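Local coordinates for uncharacterized protein (Xanthomonas campestris pv. campestris, PDB 3HIU), which is of unknown function but belongs to the DUF892 family of ferritin-like proteins and forms a four-helix bundle that pairs into a two-chain assembly, at residues Glu61-Ser66 with Gln124-Ile129; Arg4-Lys9 with Val115-Ser120. All coordinates share one frame; numbering follows the deposited sequence.

Interaction 1. Residues Glu61-Ser66 with Gln124-Ile129; sequences ELLNGS and QEVAQI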
# COMPACT_ATOMS: atom_id res chain seq x y z
N GLU B 61 17.46 20.30 4.32
CA GLU B 61 18.29 21.49 4.38
C GLU B 61 18.93 21.65 5.76
O GLU B 61 20.09 22.02 5.87
CB GLU B 61 17.47 22.73 3.98
CG GLU B 61 17.13 22.73 2.49
CD GLU B 61 16.07 23.74 2.11
OE1 GLU B 61 15.23 24.10 2.96
OE2 GLU B 61 16.07 24.18 0.94
N LEU B 62 18.17 21.34 6.80
CA LEU B 62 18.69 21.37 8.16
C LEU B 62 19.90 20.44 8.41
O LEU B 62 20.88 20.86 9.03
CB LEU B 62 17.58 21.03 9.17
CG LEU B 62 18.08 20.59 10.56
CD1 LEU B 62 18.74 21.78 11.29
CD2 LEU B 62 16.97 19.97 11.41
N LEU B 63 19.82 19.20 7.93
CA LEU B 63 20.84 18.19 8.26
C LEU B 63 21.92 18.10 7.18
O LEU B 63 22.73 17.17 7.19
CB LEU B 63 20.18 16.82 8.47
CG LEU B 63 19.19 16.68 9.62
CD1 LEU B 63 18.15 15.61 9.32
CD2 LEU B 63 19.91 16.38 10.92
N ASN B 64 21.91 19.04 6.24
CA ASN B 64 22.92 19.10 5.19
C ASN B 64 22.73 18.06 4.08
O ASN B 64 23.49 18.03 3.11
CB ASN B 64 24.34 19.01 5.78
CG ASN B 64 24.65 20.13 6.77
OD1 ASN B 64 24.22 21.28 6.60
ND2 ASN B 64 25.40 19.80 7.81
N GLY B 65 21.72 17.21 4.22
CA GLY B 65 21.40 16.26 3.17
C GLY B 65 20.78 16.97 1.98
O GLY B 65 19.97 17.88 2.14
N SER B 66 21.17 16.55 0.78
CA SER B 66 20.69 17.21 -0.42
C SER B 66 19.25 16.83 -0.77
O SER B 66 18.67 15.91 -0.19
CB SER B 66 21.64 16.95 -1.61
OG SER B 66 21.91 15.57 -1.79
N GLN B 124 14.62 15.64 17.47
CA GLN B 124 13.23 15.56 17.89
C GLN B 124 12.28 16.45 17.08
O GLN B 124 11.10 16.15 16.97
CB GLN B 124 13.10 15.81 19.39
CG GLN B 124 13.75 14.74 20.26
CD GLN B 124 13.03 13.40 20.21
OE1 GLN B 124 11.86 13.32 19.83
NE2 GLN B 124 13.72 12.33 20.61
N GLU B 125 12.79 17.54 16.52
CA GLU B 125 11.99 18.42 15.66
C GLU B 125 11.66 17.73 14.34
O GLU B 125 10.54 17.82 13.87
CB GLU B 125 12.71 19.74 15.37
CG GLU B 125 12.90 20.66 16.57
CD GLU B 125 14.20 20.40 17.33
OE1 GLU B 125 14.92 19.43 17.00
OE2 GLU B 125 14.50 21.18 18.26
N VAL B 126 12.65 17.06 13.75
CA VAL B 126 12.42 16.26 12.54
C VAL B 126 11.34 15.22 12.83
O VAL B 126 10.42 15.03 12.04
CB VAL B 126 13.72 15.56 12.06
CG1 VAL B 126 13.45 14.73 10.82
CG2 VAL B 126 14.79 16.58 11.78
N ALA B 127 11.44 14.57 13.99
CA ALA B 127 10.51 13.52 14.38
C ALA B 127 9.07 14.01 14.43
O ALA B 127 8.14 13.27 14.09
CB ALA B 127 10.94 12.92 15.71
N GLN B 128 8.87 15.25 14.86
CA GLN B 128 7.52 15.82 14.95
C GLN B 128 6.97 16.07 13.55
O GLN B 128 5.84 15.69 13.25
CB GLN B 128 7.51 17.11 15.77
CG GLN B 128 6.37 17.21 16.80
CD GLN B 128 5.02 17.58 16.19
OE1 GLN B 128 4.10 16.76 16.16
NE2 GLN B 128 4.89 18.81 15.72
N ILE B 129 7.77 16.71 12.69
CA ILE B 129 7.40 16.87 11.30
C ILE B 129 6.80 15.54 10.85
O ILE B 129 5.66 15.48 10.39
CB ILE B 129 8.61 17.18 10.38
CG1 ILE B 129 9.41 18.37 10.91
CG2 ILE B 129 8.14 17.50 8.97
CD1 ILE B 129 8.78 19.71 10.61
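At one end of the ferritin-like four-helix bundle, Leu62 and Leu63, where helix 36-62 gives way to loop, meet Val126 in the first turn of helix 124-159. A single methyl of the valine does the work. Val126 CG2 lies 4.0 Å from Leu62 CD2, and the two side chains approach at a slant. The same CG2 stands 4.3 Å from Leu63 CD1, so one branch touches two consecutive leucines. Leu62 gets there because its CG is anti to the backbone N (chi1 162°), which carries the isobutyl group across to the other helix. In Val126 it is CG1 that takes the anti position, while CG2 sits beside the backbone N and faces the leucines.

Within the four-helix arrangement these two helices belong to different halves of the chain, and their backbones stay well separated here: the nearest CA atoms, those of Leu62 and Val126, are 9.2 Å apart. The contact is therefore light, made by methyl groups alone and burying 94 Å² in total. Leu63, the first residue to leave helical geometry, also packs on Val8 of helix 2-28, while Val126 leans on Cys59 and on Ala118 of helix 94-120. Leu63 and Val126 are buried, while Leu62 lies at the exposed edge of the contact.

Interaction 2. Residues Arg4-Lys9 with Val115-Ser120; sequences RERLVK and VVAARS. With EDO (1,2-ethanediol), chain R.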
# COMPACT_ATOMS: atom_id res chain seq x y z
N ARG B 4 22.68 10.68 11.47
CA ARG B 4 22.18 11.76 10.64
C ARG B 4 22.00 11.32 9.21
O ARG B 4 21.00 11.64 8.58
CB ARG B 4 23.12 12.96 10.64
CG ARG B 4 22.82 13.93 9.51
CD ARG B 4 23.55 15.26 9.67
NE ARG B 4 23.12 15.99 10.85
CZ ARG B 4 23.49 17.24 11.13
NH1 ARG B 4 24.29 17.89 10.29
NH2 ARG B 4 23.07 17.84 12.23
N GLU B 5 22.98 10.58 8.70
CA GLU B 5 22.97 10.23 7.29
C GLU B 5 22.05 9.04 6.94
O GLU B 5 21.81 8.78 5.77
CB GLU B 5 24.40 10.04 6.76
CG GLU B 5 24.92 11.19 5.87
CD GLU B 5 24.66 12.59 6.43
OE1 GLU B 5 25.61 13.40 6.50
OE2 GLU B 5 23.51 12.89 6.80
N ARG B 6 21.54 8.34 7.95
CA ARG B 6 20.46 7.39 7.70
C ARG B 6 19.12 8.13 7.69
O ARG B 6 18.25 7.86 6.86
CB ARG B 6 20.43 6.29 8.75
CG ARG B 6 19.12 5.51 8.76
CD ARG B 6 18.90 4.82 7.43
NE ARG B 6 19.98 3.88 7.16
CZ ARG B 6 20.27 3.40 5.96
NH1 ARG B 6 21.28 2.54 5.82
NH2 ARG B 6 19.56 3.77 4.90
N LEU B 7 18.96 9.06 8.62
CA LEU B 7 17.80 9.94 8.69
C LEU B 7 17.69 10.70 7.36
O LEU B 7 16.62 10.74 6.74
CB LEU B 7 17.99 10.94 9.84
CG LEU B 7 16.80 11.51 10.61
CD1 LEU B 7 17.17 12.86 11.20
CD2 LEU B 7 15.58 11.66 9.72
N VAL B 8 18.80 11.30 6.94
CA VAL B 8 18.89 12.00 5.66
C VAL B 8 18.56 11.08 4.48
O VAL B 8 17.86 11.47 3.54
CB VAL B 8 20.30 12.60 5.46
CG1 VAL B 8 20.48 13.08 4.04
CG2 VAL B 8 20.55 13.73 6.46
N LYS B 9 19.09 9.86 4.54
CA LYS B 9 18.79 8.82 3.55
C LYS B 9 17.28 8.55 3.37
O LYS B 9 16.78 8.53 2.24
CB LYS B 9 19.53 7.53 3.93
CG LYS B 9 19.80 6.61 2.76
CD LYS B 9 18.66 5.65 2.54
CE LYS B 9 18.80 4.90 1.22
NZ LYS B 9 17.51 4.26 0.86
N VAL B 115 10.12 8.52 11.98
CA VAL B 115 10.03 8.93 13.37
C VAL B 115 11.05 8.18 14.24
O VAL B 115 11.51 8.69 15.26
CB VAL B 115 8.62 8.71 13.92
CG1 VAL B 115 8.52 9.20 15.35
CG2 VAL B 115 7.60 9.42 13.04
N VAL B 116 11.40 6.96 13.82
CA VAL B 116 12.37 6.14 14.54
C VAL B 116 13.82 6.52 14.20
O VAL B 116 14.69 6.55 15.08
CB VAL B 116 12.13 4.63 14.29
CG1 VAL B 116 13.09 3.79 15.12
CG2 VAL B 116 10.71 4.26 14.62
N ALA B 117 14.09 6.80 12.92
CA ALA B 117 15.42 7.25 12.50
C ALA B 117 15.71 8.67 12.97
O ALA B 117 16.87 9.08 13.09
CB ALA B 117 15.57 7.15 10.98
N ALA B 118 14.64 9.43 13.24
CA ALA B 118 14.78 10.76 13.81
C ALA B 118 15.00 10.69 15.33
O ALA B 118 15.88 11.35 15.87
CB ALA B 118 13.56 11.61 13.49
N ARG B 119 14.19 9.89 16.01
CA ARG B 119 14.35 9.74 17.45
C ARG B 119 15.77 9.27 17.78
O ARG B 119 16.49 9.93 18.54
CB ARG B 119 13.28 8.82 18.03
CG ARG B 119 11.95 9.54 18.23
CD ARG B 119 10.83 8.66 18.75
NE ARG B 119 9.57 9.41 18.79
CZ ARG B 119 8.37 8.86 18.93
NH1 ARG B 119 8.24 7.55 19.06
NH2 ARG B 119 7.28 9.63 18.95
N SER B 120 16.15 8.14 17.18
CA SER B 120 17.49 7.58 17.34
C SER B 120 18.61 8.61 17.09
O SER B 120 19.66 8.57 17.72
CB SER B 120 17.67 6.34 16.45
OG SER B 120 19.03 6.12 16.11
C1 EDO R . 23.46 5.06 5.32
O1 EDO R . 22.88 6.04 4.46
C2 EDO R . 24.10 3.95 4.49
O2 EDO R . 24.55 2.90 5.35
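Leu7 presses against the backbone of the opposing helix at Ala117 and Ala118. Its CG lies 3.5 Å from Ala117 O and 3.9 Å from Ala118 CA, a van der Waals fit of a branched carbon on a helix surface where the facing residues are alanines. The CD2 branch reaches the methyl of Ala118, with Leu7 CD2 and Ala118 CB 4.3 Å apart. One residue back, the aliphatic base of Arg6 touches the other alanine, Arg6 CG lying 4.5 Å from Ala117 CB.

The polar end of Arg6 goes elsewhere. Bends at chi2 (62°) and chi3 (60°) turn the guanidinium away from Ala117 and toward the second subunit, where its NE forms a salt bridge with Glu159 and its NH2 another with Asp91. An ethanediol molecule, probably from the crystallisation liquor, lies over one guanidinium face near its rim, its C1 3.4 Å above the plane; its O1 donates a hydrogen bond to Glu5 O at 3.2 Å. Lys9 NZ joins this charged cluster, paired with Asp13 of its own chain and Asp91 of the second subunit.

With alanines facing Leu7, the backbones can come close: the CA atoms of Leu7 and Ala117 are 5.2 Å apart, and the segment axes approach to 8.9 Å. Farther back, Leu7 is also packed by Val126, and Ala118 by Ala127 of helix 124-159. The two segments run nearly antiparallel, at 158° between their directions, a close helix-helix packing through alanines in an antiparallel pair of helices within the up-down-down-up bundle of the ferritin-like fold.

Overall arrangement
Interactions 1 and 2 lie at the same end of the bundle, their centres about 9 Å apart, and together draw on all four helices: 36-62 and 124-159 in the first, 2-28 and 94-120 in the second. Along the chain the segments alternate, 4-9, 61-66, 115-120 and 124-129, so the two contacts cross. They also touch directly: Leu63 CD1 lies 3.5 Å from Leu7 CD1, and Gly65 CA is 3.4 Å from Val8 CG1. The two contacts join into one packed region at this end of the bundle, where the Arg4 side chain lies along Leu63 and Asn64. Only interaction 2 reaches the second subunit, through Arg6 and Lys9 among others.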